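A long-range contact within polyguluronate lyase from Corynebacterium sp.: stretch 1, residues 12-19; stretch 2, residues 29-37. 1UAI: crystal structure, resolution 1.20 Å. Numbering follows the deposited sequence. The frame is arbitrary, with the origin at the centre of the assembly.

Stretch 1 12-19: DLTDWKVT
Stretch 2 (29-37) SEIEQPALD

The carboxylate of Glu30 serves two donors from the neighbouring strand at once: Lys17 NZ forms a salt bridge to Glu30 OE1 at 2.9 Å, while Thr19 OG1 donates to Glu30 OE2 at 2.7 Å. Lys17 and Thr19 are two apart in a strand, so their side chains leave the same face, and one carboxylate can span both. The end of the Glu30 side chain (chi1 m, chi2 t, chi3 -37°) comes nearer the other strand, and Thr19 (m) meets it; Lys17, with chi1 p and then t throughout, is long enough to reach the carboxylate. A water accepts from Lys17 NZ at 2.8 Å and donates to Glu32 OE2 at 2.6 Å, linking a second acid to the lysine.

Beneath these charges, strand 16-19 runs antiparallel to the strand that carries Glu30 and Ile31, with axes at 159° and 4.8 Å at closest approach. Val18 and Ile31 form the hydrogen-bonded pair, CA to CA 5.4 Å: Val18 N donates to Ile31 O at 3.1 Å, and Ile31 N to Val18 O at 3.0 Å. Thr19 and Glu30 are the non-hydrogen-bonded pair, their CA atoms 4.4 Å apart. Phi/psi values of -121/141 for Val18 and -125/126 for Ile31 are those of extended chain. On the face opposite Thr19 and Glu30, the beta-branched Val18 (p) and Ile31 (m, m) pack Val18 CG1 against Ile31 CB at 3.8 Å.

Beyond the ladder, a water replaces direct pairing, donating to Trp16 O and accepting from Gln33 N, both at 2.9 Å. Gln33 (m, m, chi3 -14°) folds back so that its NE2 donates to Leu13 O at 2.9 Å; its amide adds a donor to a carbonyl, Leu13 O, that otherwise accepts only a weak bond from Trp16 N at 3.2 Å within this stretch. After a cis peptide before Pro34, the 3-10 segment 35-37 presents Leu36 (t, p), whose CD1 lies 3.8 Å from Val18 CG1 and whose CD2 lies 4.2 Å from Leu13 CB (Leu13 m, t), extending the apolar packing.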

# COMPACT_ATOMS: atom_id res chain seq x y z
N ASP A 12 1.40 14.61 -0.13
CA ASP A 12 1.80 15.18 1.15
C ASP A 12 2.23 13.99 2.01
O ASP A 12 1.39 13.29 2.58
CB ASP A 12 0.64 15.91 1.83
CG ASP A 12 1.07 16.63 3.10
OD1 ASP A 12 2.15 16.28 3.64
OD2 ASP A 12 0.34 17.54 3.56
N LEU A 13 3.54 13.77 2.09
CA LEU A 13 4.08 12.66 2.85
C LEU A 13 4.47 13.01 4.28
O LEU A 13 5.16 12.23 4.94
CB LEU A 13 5.28 12.06 2.11
CG LEU A 13 5.00 11.54 0.70
CD1 LEU A 13 6.27 10.93 0.12
CD2 LEU A 13 3.89 10.49 0.75
N THR A 14 4.01 14.16 4.76
CA THR A 14 4.34 14.60 6.11
C THR A 14 4.08 13.53 7.17
O THR A 14 4.95 13.24 7.99
CB THR A 14 3.54 15.86 6.48
OG1 THR A 14 3.89 16.93 5.59
CG2 THR A 14 3.84 16.29 7.91
N ASP A 15 2.88 12.96 7.16
CA ASP A 15 2.53 11.95 8.15
C ASP A 15 2.61 10.52 7.64
O ASP A 15 1.68 9.72 7.78
CB ASP A 15 1.14 12.25 8.72
CG ASP A 15 1.15 13.46 9.64
OD1 ASP A 15 1.99 13.47 10.57
OD2 ASP A 15 0.34 14.38 9.44
N TRP A 16 3.77 10.21 7.07
CA TRP A 16 4.06 8.89 6.54
C TRP A 16 5.55 8.62 6.62
O TRP A 16 6.36 9.53 6.84
CB TRP A 16 3.68 8.81 5.05
CG TRP A 16 2.25 9.06 4.76
CD1 TRP A 16 1.66 10.25 4.45
CD2 TRP A 16 1.21 8.08 4.76
NE1 TRP A 16 0.31 10.08 4.27
CE2 TRP A 16 0.01 8.75 4.45
CE3 TRP A 16 1.17 6.70 5.00
CZ2 TRP A 16 -1.22 8.09 4.37
CZ3 TRP A 16 -0.05 6.04 4.92
CH2 TRP A 16 -1.23 6.74 4.61
N LYS A 17 5.90 7.35 6.48
CA LYS A 17 7.29 6.91 6.39
C LYS A 17 7.21 5.85 5.30
O LYS A 17 6.12 5.36 4.99
CB LYS A 17 7.81 6.31 7.71
CG LYS A 17 7.26 4.96 8.10
CD LYS A 17 8.03 4.39 9.30
CE LYS A 17 7.46 3.06 9.75
NZ LYS A 17 8.24 2.46 10.88
N VAL A 18 8.34 5.51 4.69
CA VAL A 18 8.33 4.51 3.64
C VAL A 18 9.23 3.33 3.96
O VAL A 18 10.31 3.49 4.55
CB VAL A 18 8.76 5.14 2.27
CG1 VAL A 18 10.23 5.54 2.31
CG2 VAL A 18 8.49 4.15 1.14
N THR A 19 8.76 2.14 3.60
CA THR A 19 9.52 0.90 3.79
C THR A 19 9.84 0.46 2.37
O THR A 19 8.95 0.44 1.50
CB THR A 19 8.68 -0.18 4.49
OG1 THR A 19 8.25 0.31 5.76
CG2 THR A 19 9.52 -1.45 4.69
N SER A 29 15.04 -1.34 4.28
CA SER A 29 15.34 0.04 4.65
C SER A 29 14.07 0.87 4.78
O SER A 29 13.11 0.68 4.02
CB SER A 29 16.23 0.70 3.60
OG SER A 29 17.49 0.06 3.53
N GLU A 30 14.06 1.78 5.74
CA GLU A 30 12.93 2.68 5.94
C GLU A 30 13.46 4.10 6.00
O GLU A 30 14.56 4.35 6.51
CB GLU A 30 12.19 2.37 7.24
CG GLU A 30 11.57 0.99 7.32
CD GLU A 30 10.46 0.92 8.36
OE1 GLU A 30 10.59 1.56 9.42
OE2 GLU A 30 9.47 0.20 8.11
N ILE A 31 12.69 5.03 5.45
CA ILE A 31 13.07 6.44 5.47
C ILE A 31 11.92 7.21 6.10
O ILE A 31 10.77 7.09 5.67
CB ILE A 31 13.33 7.00 4.06
CG1 ILE A 31 14.51 6.26 3.41
CG2 ILE A 31 13.65 8.49 4.14
CD1 ILE A 31 15.83 6.43 4.13
N GLU A 32 12.24 7.98 7.14
CA GLU A 32 11.25 8.76 7.85
C GLU A 32 11.49 10.24 7.60
O GLU A 32 12.50 10.63 7.01
CB GLU A 32 11.34 8.50 9.36
CG GLU A 32 11.37 7.02 9.73
CD GLU A 32 11.55 6.79 11.22
OE1 GLU A 32 12.31 7.54 11.86
OE2 GLU A 32 10.93 5.84 11.75
N GLN A 33 10.55 11.07 8.05
CA GLN A 33 10.68 12.51 7.94
C GLN A 33 11.76 12.92 8.94
O GLN A 33 11.95 12.24 9.96
CB GLN A 33 9.36 13.20 8.30
CG GLN A 33 8.25 13.05 7.27
CD GLN A 33 8.57 13.76 5.97
OE1 GLN A 33 9.49 14.58 5.90
NE2 GLN A 33 7.81 13.46 4.93
N PRO A 34 12.46 14.03 8.69
CA PRO A 34 12.30 14.92 7.53
C PRO A 34 13.08 14.51 6.28
O PRO A 34 12.91 15.12 5.23
CB PRO A 34 12.75 16.26 8.07
CG PRO A 34 13.88 15.87 8.96
CD PRO A 34 13.35 14.65 9.69
N ALA A 35 13.94 13.50 6.39
CA ALA A 35 14.72 13.07 5.23
C ALA A 35 13.82 12.64 4.08
O ALA A 35 14.16 12.81 2.91
CB ALA A 35 15.66 11.94 5.61
N LEU A 36 12.66 12.07 4.41
CA LEU A 36 11.72 11.60 3.40
C LEU A 36 11.29 12.72 2.45
O LEU A 36 11.00 12.46 1.28
CB LEU A 36 10.49 10.99 4.07
CG LEU A 36 9.40 10.42 3.16
CD1 LEU A 36 10.00 9.38 2.22
CD2 LEU A 36 8.30 9.80 4.01
N ASP A 37 11.29 13.96 2.93
CA ASP A 37 10.88 15.09 2.11
C ASP A 37 11.71 15.26 0.85
O ASP A 37 11.23 15.80 -0.15
CB ASP A 37 10.91 16.38 2.94
CG ASP A 37 10.26 17.55 2.22
OD1 ASP A 37 9.08 17.43 1.84
OD2 ASP A 37 10.93 18.59 2.03
O HOH W 1 8.20 9.74 9.02
O HOH W 2 8.98 4.42 12.68